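Local coordinates for protein Myo-inositol 2-dehydrogenase (Lactobacillus plantarum WCFS1, PDB 3CEA) that probably catalyses the NAD-dependent oxidation of myo-inositol at its 2-hydroxyl, as a member of the Gfo/Idh/MocA oxidoreductase family, at residues I154-Y159 against L254-S259; S165-F170 against A214-D219; T225-L230 against I237-G242. All blocks are in the same frame, centred on the assembly; numbering follows the deposited sequence.

Contact 1: residues I154-Y159 against L254-S259; sequences IYMRGY and LEVMGS
Arg-157 and Glu-255 face each other on adjacent antiparallel strands, and their side chains close a salt bridge, NH2 to OE1 at 2.8 Å. The bond is nearly straight at nitrogen (164°) and OE1 sits at the guanidinium edge, in its plane, yet NH2 comes from above the carboxylate, whose plane stands 85° from the guanidinium. A bend at chi3 (49°) turns NE out of the extended chain. Both ions have further partners: Glu-253 holds Arg-157 NH2, Arg-264 reaches OE1, and Tyr-159 of the second subunit bonds to Glu-255 OE2 and Arg-157 NE.

Backbone bonds run in pairs between Arg-157 and Glu-255. At the next hydrogen-bonded pair, two residues along each strand, Met-257 N bonds to Tyr-155 O, and Met-257 O takes both Ile-154 N (2.9 Å) and Tyr-155 N (3.1 Å), which makes a classic beta bulge.

The apolar contacts divide between the two faces. With Arg-157 lie Tyr-155 and the selenomethionine Met-257, whose CE touches Tyr-155 CD2 (3.7 Å) while SE stands 5.3 Å from the ring centre, oblique to it, a Met-aromatic contact. On the other face Met-156 CE touches Val-256 CG2 (3.7 Å) and Leu-254 CD1 (3.8 Å); helix 182-198 packs on Met-156 and Leu-254, and Val-263 on Val-256. The buried pair is thus likely to stay charged, with part of its polar environment coming from the second subunit.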
loop_
_atom_site.group_PDB
_atom_site.type_symbol
_atom_site.label_atom_id
_atom_site.label_comp_id
_atom_site.label_asym_id
_atom_site.label_seq_id
_atom_site.Cartn_x
_atom_site.Cartn_y
_atom_site.Cartn_z
ATOM N N ILE A 154 20.449 -11.436 -7.998
ATOM C CA ILE A 154 20.313 -12.038 -9.325
ATOM C C ILE A 154 19.894 -11.021 -10.392
ATOM O O ILE A 154 20.216 -11.184 -11.570
ATOM C CB ILE A 154 19.372 -13.292 -9.327
ATOM C CG1 ILE A 154 17.934 -12.921 -8.948
ATOM C CG2 ILE A 154 19.929 -14.392 -8.409
ATOM C CD1 ILE A 154 16.969 -14.095 -8.919
ATOM N N TYR A 155 19.193 -9.971 -9.971
ATOM C CA TYR A 155 18.636 -8.985 -10.898
ATOM C C TYR A 155 18.355 -7.651 -10.222
ATOM O O TYR A 155 17.939 -7.606 -9.063
ATOM C CB TYR A 155 17.354 -9.522 -11.549
ATOM C CG TYR A 155 16.621 -8.519 -12.411
ATOM C CD1 TYR A 155 16.994 -8.308 -13.738
ATOM C CD2 TYR A 155 15.550 -7.784 -11.902
ATOM C CE1 TYR A 155 16.326 -7.388 -14.537
ATOM C CE2 TYR A 155 14.874 -6.857 -12.690
ATOM C CZ TYR A 155 15.269 -6.666 -14.009
ATOM O OH TYR A 155 14.602 -5.763 -14.802
HETATM N N MSE A 156 18.572 -6.568 -10.963
HETATM C CA MSE A 156 18.309 -5.223 -10.466
HETATM C C MSE A 156 17.605 -4.380 -11.516
HETATM O O MSE A 156 17.875 -4.498 -12.711
HETATM C CB MSE A 156 19.602 -4.541 -10.012
HETATM C CG MSE A 156 20.277 -5.229 -8.824
HETATM SE SE MSE A 156 21.776 -4.237 -8.109
HETATM C CE MSE A 156 20.846 -2.602 -7.548
ATOM N N ARG A 157 16.698 -3.526 -11.058
ATOM C CA ARG A 157 15.916 -2.692 -11.956
ATOM C C ARG A 157 15.893 -1.260 -11.444
ATOM O O ARG A 157 15.478 -1.000 -10.316
ATOM C CB ARG A 157 14.500 -3.252 -12.090
ATOM C CG ARG A 157 13.634 -2.553 -13.122
ATOM C CD ARG A 157 12.309 -3.286 -13.317
ATOM N NE ARG A 157 11.633 -3.601 -12.054
ATOM C CZ ARG A 157 10.886 -2.744 -11.357
ATOM N NH1 ARG A 157 10.707 -1.495 -11.784
ATOM N NH2 ARG A 157 10.317 -3.140 -10.221
ATOM N N GLY A 158 16.361 -0.340 -12.282
ATOM C CA GLY A 158 16.394 1.072 -11.943
ATOM C C GLY A 158 15.482 1.875 -12.842
ATOM O O GLY A 158 15.572 1.787 -14.067
ATOM N N TYR A 159 14.592 2.645 -12.219
ATOM C CA TYR A 159 13.708 3.576 -12.911
ATOM C C TYR A 159 14.069 4.999 -12.511
ATOM O O TYR A 159 14.261 5.288 -11.325
ATOM C CB TYR A 159 12.249 3.320 -12.523
ATOM C CG TYR A 159 11.529 2.220 -13.277
ATOM C CD1 TYR A 159 12.221 1.161 -13.863
ATOM C CD2 TYR A 159 10.137 2.223 -13.365
ATOM C CE1 TYR A 159 11.549 0.150 -14.538
ATOM C CE2 TYR A 159 9.456 1.214 -14.030
ATOM C CZ TYR A 159 10.166 0.182 -14.617
ATOM O OH TYR A 159 9.493 -0.819 -15.281
ATOM N N LEU A 254 14.268 1.531 -7.314
ATOM C CA LEU A 254 15.289 0.499 -7.426
ATOM C C LEU A 254 14.787 -0.813 -6.842
ATOM O O LEU A 254 14.343 -0.865 -5.691
ATOM C CB LEU A 254 16.592 0.919 -6.737
ATOM C CG LEU A 254 17.823 0.025 -6.955
ATOM C CD1 LEU A 254 18.314 0.075 -8.402
ATOM C CD2 LEU A 254 18.949 0.412 -6.008
ATOM N N GLU A 255 14.861 -1.866 -7.651
ATOM C CA GLU A 255 14.491 -3.202 -7.211
ATOM C C GLU A 255 15.715 -4.099 -7.209
ATOM O O GLU A 255 16.351 -4.297 -8.243
ATOM C CB GLU A 255 13.408 -3.792 -8.117
ATOM C CG GLU A 255 13.024 -5.228 -7.780
ATOM C CD GLU A 255 12.172 -5.862 -8.854
ATOM O OE1 GLU A 255 10.967 -5.540 -8.933
ATOM O OE2 GLU A 255 12.711 -6.682 -9.623
ATOM N N VAL A 256 16.049 -4.633 -6.043
ATOM C CA VAL A 256 17.118 -5.609 -5.949
ATOM C C VAL A 256 16.504 -6.981 -5.694
ATOM O O VAL A 256 16.007 -7.271 -4.603
ATOM C CB VAL A 256 18.168 -5.247 -4.882
ATOM C CG1 VAL A 256 19.425 -6.071 -5.096
ATOM C CG2 VAL A 256 18.508 -3.760 -4.944
HETATM N N MSE A 257 16.535 -7.808 -6.732
HETATM C CA MSE A 257 15.925 -9.123 -6.709
HETATM C C MSE A 257 16.984 -10.164 -6.364
HETATM O O MSE A 257 17.911 -10.396 -7.141
HETATM C CB MSE A 257 15.294 -9.409 -8.073
HETATM C CG MSE A 257 14.354 -10.589 -8.103
HETATM SE SE MSE A 257 14.051 -11.239 -9.903
HETATM C CE MSE A 257 12.844 -9.859 -10.534
ATOM N N GLY A 258 16.852 -10.773 -5.189
ATOM C CA GLY A 258 17.821 -11.758 -4.708
ATOM C C GLY A 258 17.329 -13.192 -4.737
ATOM O O GLY A 258 16.221 -13.472 -5.202
ATOM N N SER A 259 18.161 -14.101 -4.231
ATOM C CA SER A 259 17.865 -15.535 -4.222
ATOM C C SER A 259 17.082 -15.951 -2.978
ATOM O O SER A 259 16.581 -17.077 -2.889
ATOM C CB SER A 259 19.164 -16.336 -4.292
ATOM O OG SER A 259 19.851 -16.288 -3.054
#

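Contact 2: residues S165-F170 against A214-D219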
loop_
_atom_site.group_PDB
_atom_site.type_symbol
_atom_site.label_atom_id
_atom_site.label_comp_id
_atom_site.label_asym_id
_atom_site.label_seq_id
_atom_site.Cartn_x
_atom_site.Cartn_y
_atom_site.Cartn_z
ATOM N N SER A 165 5.223 17.663 -16.172
ATOM C CA SER A 165 5.369 19.071 -15.799
ATOM C C SER A 165 6.802 19.571 -15.990
ATOM O O SER A 165 7.028 20.766 -16.191
ATOM C CB SER A 165 4.924 19.292 -14.351
ATOM O OG SER A 165 5.708 18.524 -13.452
ATOM N N GLY A 166 7.758 18.646 -15.936
ATOM C CA GLY A 166 9.177 18.967 -16.101
ATOM C C GLY A 166 9.661 19.044 -17.540
ATOM O O GLY A 166 10.830 19.345 -17.782
HETATM N N MSE A 167 8.769 18.783 -18.495
HETATM C CA MSE A 167 9.124 18.802 -19.919
HETATM C C MSE A 167 9.668 20.149 -20.408
HETATM O O MSE A 167 10.631 20.184 -21.178
HETATM C CB MSE A 167 7.950 18.347 -20.797
HETATM C CG MSE A 167 7.841 16.827 -20.963
HETATM SE SE MSE A 167 9.326 15.985 -21.952
HETATM C CE MSE A 167 9.085 16.890 -23.673
ATOM N N GLU A 168 9.061 21.244 -19.956
ATOM C CA GLU A 168 9.483 22.585 -20.364
ATOM C C GLU A 168 10.877 22.930 -19.829
ATOM O O GLU A 168 11.738 23.401 -20.576
ATOM C CB GLU A 168 8.452 23.631 -19.924
ATOM C CG GLU A 168 8.672 25.016 -20.524
ATOM C CD GLU A 168 7.622 26.029 -20.091
ATOM O OE1 GLU A 168 6.431 25.660 -19.976
ATOM O OE2 GLU A 168 7.989 27.204 -19.880
ATOM N N SER A 169 11.090 22.675 -18.538
ATOM C CA SER A 169 12.370 22.949 -17.877
ATOM C C SER A 169 13.504 22.025 -18.322
ATOM O O SER A 169 14.677 22.387 -18.205
ATOM C CB SER A 169 12.220 22.903 -16.352
ATOM O OG SER A 169 11.474 21.772 -15.943
ATOM N N PHE A 170 13.163 20.835 -18.818
ATOM C CA PHE A 170 14.174 19.940 -19.380
ATOM C C PHE A 170 14.584 20.368 -20.788
ATOM O O PHE A 170 15.770 20.353 -21.120
ATOM C CB PHE A 170 13.719 18.476 -19.398
ATOM C CG PHE A 170 14.534 17.618 -20.330
ATOM C CD1 PHE A 170 15.794 17.163 -19.954
ATOM C CD2 PHE A 170 14.063 17.309 -21.603
ATOM C CE1 PHE A 170 16.562 16.397 -20.822
ATOM C CE2 PHE A 170 14.824 16.542 -22.476
ATOM C CZ PHE A 170 16.075 16.083 -22.083
ATOM N N ALA A 214 6.842 11.831 -26.594
ATOM C CA ALA A 214 7.187 13.199 -26.993
ATOM C C ALA A 214 8.079 13.226 -28.243
ATOM O O ALA A 214 9.308 13.225 -28.128
ATOM C CB ALA A 214 7.857 13.943 -25.837
ATOM N N PRO A 215 7.462 13.262 -29.443
ATOM C CA PRO A 215 8.216 13.208 -30.701
ATOM C C PRO A 215 9.003 14.486 -31.001
ATOM O O PRO A 215 9.923 14.464 -31.825
ATOM C CB PRO A 215 7.126 12.996 -31.762
ATOM C CG PRO A 215 5.866 12.672 -31.001
ATOM C CD PRO A 215 6.013 13.354 -29.686
ATOM N N GLN A 216 8.644 15.583 -30.333
ATOM C CA GLN A 216 9.297 16.878 -30.538
ATOM C C GLN A 216 10.716 16.915 -29.967
ATOM O O GLN A 216 11.490 17.821 -30.280
ATOM C CB GLN A 216 8.449 18.024 -29.962
ATOM C CG GLN A 216 8.447 18.133 -28.427
ATOM C CD GLN A 216 7.375 17.283 -27.749
ATOM O OE1 GLN A 216 6.823 16.351 -28.339
ATOM N NE2 GLN A 216 7.078 17.609 -26.496
ATOM N N LEU A 217 11.051 15.934 -29.130
ATOM C CA LEU A 217 12.383 15.851 -28.534
ATOM C C LEU A 217 13.448 15.460 -29.555
ATOM O O LEU A 217 14.632 15.740 -29.361
ATOM C CB LEU A 217 12.393 14.888 -27.344
ATOM C CG LEU A 217 11.763 15.392 -26.040
ATOM C CD1 LEU A 217 11.644 14.256 -25.028
ATOM C CD2 LEU A 217 12.546 16.562 -25.443
ATOM N N ALA A 218 13.015 14.824 -30.644
ATOM C CA ALA A 218 13.896 14.475 -31.759
ATOM C C ALA A 218 14.493 15.718 -32.417
ATOM O O ALA A 218 15.617 15.680 -32.927
ATOM C CB ALA A 218 13.143 13.641 -32.785
ATOM N N ASP A 219 13.736 16.816 -32.386
ATOM C CA ASP A 219 14.142 18.084 -32.995
ATOM C C ASP A 219 15.369 18.694 -32.317
ATOM O O ASP A 219 16.077 19.501 -32.923
ATOM C CB ASP A 219 12.976 19.081 -33.001
ATOM C CG ASP A 219 11.744 18.551 -33.737
ATOM O OD1 ASP A 219 11.799 17.423 -34.282
ATOM O OD2 ASP A 219 10.717 19.267 -33.769
#
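Met-167, a selenomethionine, points its methyl CE against three residues of 214-219. CE, set by the bend at chi3 (-62°), does the touching. Gln-216 reaches toward it, tip to tip, its amide NE2 3.5 Å from CE; this is plain van der Waals contact. Ala-214 CB closes in at 3.9 Å, and Leu-217 presents its branch to the same methyl, with CG, CD1 and CD2 all about equally near.

Leu-217 CD2 also serves a second neighbour. It lies in the plane of the Phe-170 ring, at the edge, 3.7 Å from CE2, and the two side chains run obliquely past each other. Phe-170 CG stands anti to the backbone N (chi1 162°), on the way to this neighbour, while Arg-244 makes a cation-pi contact with the ring. An alanine in place of Leu-217 would probably open a gap beside the Met-167 methyl and leave the Phe-170 edge without its apolar neighbour.

His-245 packs against both Met-167 and Ala-214. Gly-166 O accepts from both Phe-170 N and Ser-169 OG. The arrangement is a small apolar patch in which the start of helix 167-176, close to the bound NAD, rests on a 3-10 turn in the connection between strands 202-210 and 225-232 of the C-terminal domain.

Contact 3: residues T225-L230 against I237-G242; sequences TGVAQL and IATLIG
Leu-230 and Leu-240 meet through their CD1 methyls, 3.9 Å apart, on the face of the sheet that also carries Ala-228 and Ala-238. They are not partners in register: Leu-230 pairs with Ala-238 and Leu-240 with Ala-228, so the leucines reach diagonally across the strands and their side chains cross at about a right angle. In Leu-240, CG lies beside the backbone N (chi1 -41°), and CD1 from there also touches Ala-228 CB at 4.1 Å. The small alanines flank this leucine pair, Ala-238 CB standing 4.4 Å from Leu-230 CD1. Helix 182-198 packs on Leu-240 through Asn-187, Ile-191 and Ile-194, while Cys-332 of helix 319-338 touches Ala-228 and Leu-230.

The two strands are the arms of a beta hairpin, 225-232 and 237-243, central in the mixed sheet of the C-terminal domain. Paired backbone bonds join Gly-226 to Gly-242, Ala-228 to Leu-240 and Leu-230 to Ala-238. The last pair is less even: Leu-230 N to Ala-238 O measures 2.8 Å but Ala-238 N to Leu-230 O is 3.2 Å, with the donor tilted from the carbonyl plane.

On the other face Val-227 and Ile-241 lie side by side, pointing the same way, with CG1 atoms 4.0 Å apart. Gln-229 and Ile-237 run alongside each other too, the glutamine chain extended as far as its amide. A water bridges Gln-229 to Thr-239: it donates to Gln-229 OE1 and accepts from Thr-239 OG1, which is also hydrogen-bonded to Tyr-155 OH. Val-227 O accepts from Gln-229 NE2 of the second subunit, against which this face packs, and the reciprocal bond from this Gln-229 is weak.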
loop_
_atom_site.group_PDB
_atom_site.type_symbol
_atom_site.label_atom_id
_atom_site.label_comp_id
_atom_site.label_asym_id
_atom_site.label_seq_id
_atom_site.Cartn_x
_atom_site.Cartn_y
_atom_site.Cartn_z
ATOM N N THR A 225 12.420 8.250 -23.875
ATOM C CA THR A 225 12.631 7.066 -23.047
ATOM C C THR A 225 13.856 6.284 -23.501
ATOM O O THR A 225 14.132 6.179 -24.695
ATOM C CB THR A 225 11.372 6.150 -23.028
ATOM O OG1 THR A 225 10.279 6.856 -22.431
ATOM C CG2 THR A 225 11.612 4.870 -22.222
ATOM N N GLY A 226 14.593 5.753 -22.533
ATOM C CA GLY A 226 15.709 4.864 -22.806
ATOM C C GLY A 226 15.624 3.647 -21.914
ATOM O O GLY A 226 15.638 3.767 -20.689
ATOM N N VAL A 227 15.521 2.472 -22.528
ATOM C CA VAL A 227 15.517 1.217 -21.786
ATOM C C VAL A 227 16.793 0.451 -22.108
ATOM O O VAL A 227 17.109 0.221 -23.277
ATOM C CB VAL A 227 14.273 0.345 -22.108
ATOM C CG1 VAL A 227 14.211 -0.869 -21.187
ATOM C CG2 VAL A 227 12.988 1.159 -21.984
ATOM N N ALA A 228 17.527 0.072 -21.065
ATOM C CA ALA A 228 18.755 -0.704 -21.225
ATOM C C ALA A 228 18.722 -1.998 -20.423
ATOM O O ALA A 228 18.261 -2.015 -19.283
ATOM C CB ALA A 228 19.963 0.123 -20.828
ATOM N N GLN A 229 19.204 -3.078 -21.033
ATOM C CA GLN A 229 19.465 -4.318 -20.317
ATOM C C GLN A 229 20.970 -4.557 -20.282
ATOM O O GLN A 229 21.666 -4.273 -21.261
ATOM C CB GLN A 229 18.737 -5.499 -20.958
ATOM C CG GLN A 229 18.751 -6.769 -20.104
ATOM C CD GLN A 229 17.790 -7.827 -20.599
ATOM O OE1 GLN A 229 16.586 -7.593 -20.690
ATOM N NE2 GLN A 229 18.317 -9.006 -20.910
ATOM N N LEU A 230 21.463 -5.067 -19.152
ATOM C CA LEU A 230 22.898 -5.223 -18.927
ATOM C C LEU A 230 23.277 -6.610 -18.417
ATOM O O LEU A 230 22.577 -7.201 -17.592
ATOM C CB LEU A 230 23.421 -4.170 -17.936
ATOM C CG LEU A 230 23.131 -2.670 -18.093
ATOM C CD1 LEU A 230 23.542 -1.932 -16.826
ATOM C CD2 LEU A 230 23.827 -2.056 -19.303
ATOM N N ILE A 237 21.833 -9.622 -13.870
ATOM C CA ILE A 237 21.175 -8.963 -14.990
ATOM C C ILE A 237 20.500 -7.696 -14.474
ATOM O O ILE A 237 20.014 -7.666 -13.347
ATOM C CB ILE A 237 20.151 -9.901 -15.680
ATOM C CG1 ILE A 237 20.818 -11.237 -16.050
ATOM C CG2 ILE A 237 19.566 -9.239 -16.929
ATOM C CD1 ILE A 237 19.862 -12.403 -16.172
ATOM N N ALA A 238 20.496 -6.642 -15.281
ATOM C CA ALA A 238 19.916 -5.375 -14.855
ATOM C C ALA A 238 19.174 -4.662 -15.975
ATOM O O ALA A 238 19.554 -4.751 -17.143
ATOM C CB ALA A 238 20.986 -4.465 -14.256
ATOM N N THR A 239 18.104 -3.969 -15.598
ATOM C CA THR A 239 17.355 -3.115 -16.508
ATOM C C THR A 239 17.408 -1.688 -15.980
ATOM O O THR A 239 17.265 -1.465 -14.776
ATOM C CB THR A 239 15.881 -3.562 -16.625
ATOM O OG1 THR A 239 15.829 -4.923 -17.061
ATOM C CG2 THR A 239 15.111 -2.691 -17.614
ATOM N N LEU A 240 17.626 -0.735 -16.883
ATOM C CA LEU A 240 17.572 0.687 -16.550
ATOM C C LEU A 240 16.544 1.375 -17.428
ATOM O O LEU A 240 16.524 1.177 -18.646
ATOM C CB LEU A 240 18.924 1.368 -16.769
ATOM C CG LEU A 240 20.236 0.691 -16.382
ATOM C CD1 LEU A 240 21.364 1.340 -17.165
ATOM C CD2 LEU A 240 20.491 0.773 -14.887
ATOM N N ILE A 241 15.696 2.189 -16.807
ATOM C CA ILE A 241 14.727 2.985 -17.545
ATOM C C ILE A 241 14.824 4.464 -17.181
ATOM O O ILE A 241 14.677 4.847 -16.017
ATOM C CB ILE A 241 13.285 2.464 -17.356
ATOM C CG1 ILE A 241 13.183 1.022 -17.863
ATOM C CG2 ILE A 241 12.282 3.381 -18.063
ATOM C CD1 ILE A 241 11.786 0.508 -17.983
ATOM N N GLY A 242 15.104 5.281 -18.190
ATOM C CA GLY A 242 15.102 6.726 -18.048
ATOM C C GLY A 242 13.955 7.289 -18.856
ATOM O O GLY A 242 13.790 6.948 -20.028
HETATM O O HOH W 1 15.230 -5.488 -19.771
#

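From the N terminus the chain passes through the Rossmann domain and enters the mixed sheet at strand 153-163. Contact 1 closes the widest loop, returning to that strand at 254-259 after 94 intervening residues. Contacts 2 and 3 both fall within this loop, one after the other: contact 2 brings the turn at 214-219 back to the start of helix 167-176, and contact 3 then closes the short hairpin. Contacts 1 and 3 share a seam, where strands 153-163 and 237-243 are neighbours and Gly-158 O accepts from Ile-241 N; both touch the second subunit. Contact 2 stands apart, its centre 29 Å from that of contact 1, nearer the NAD.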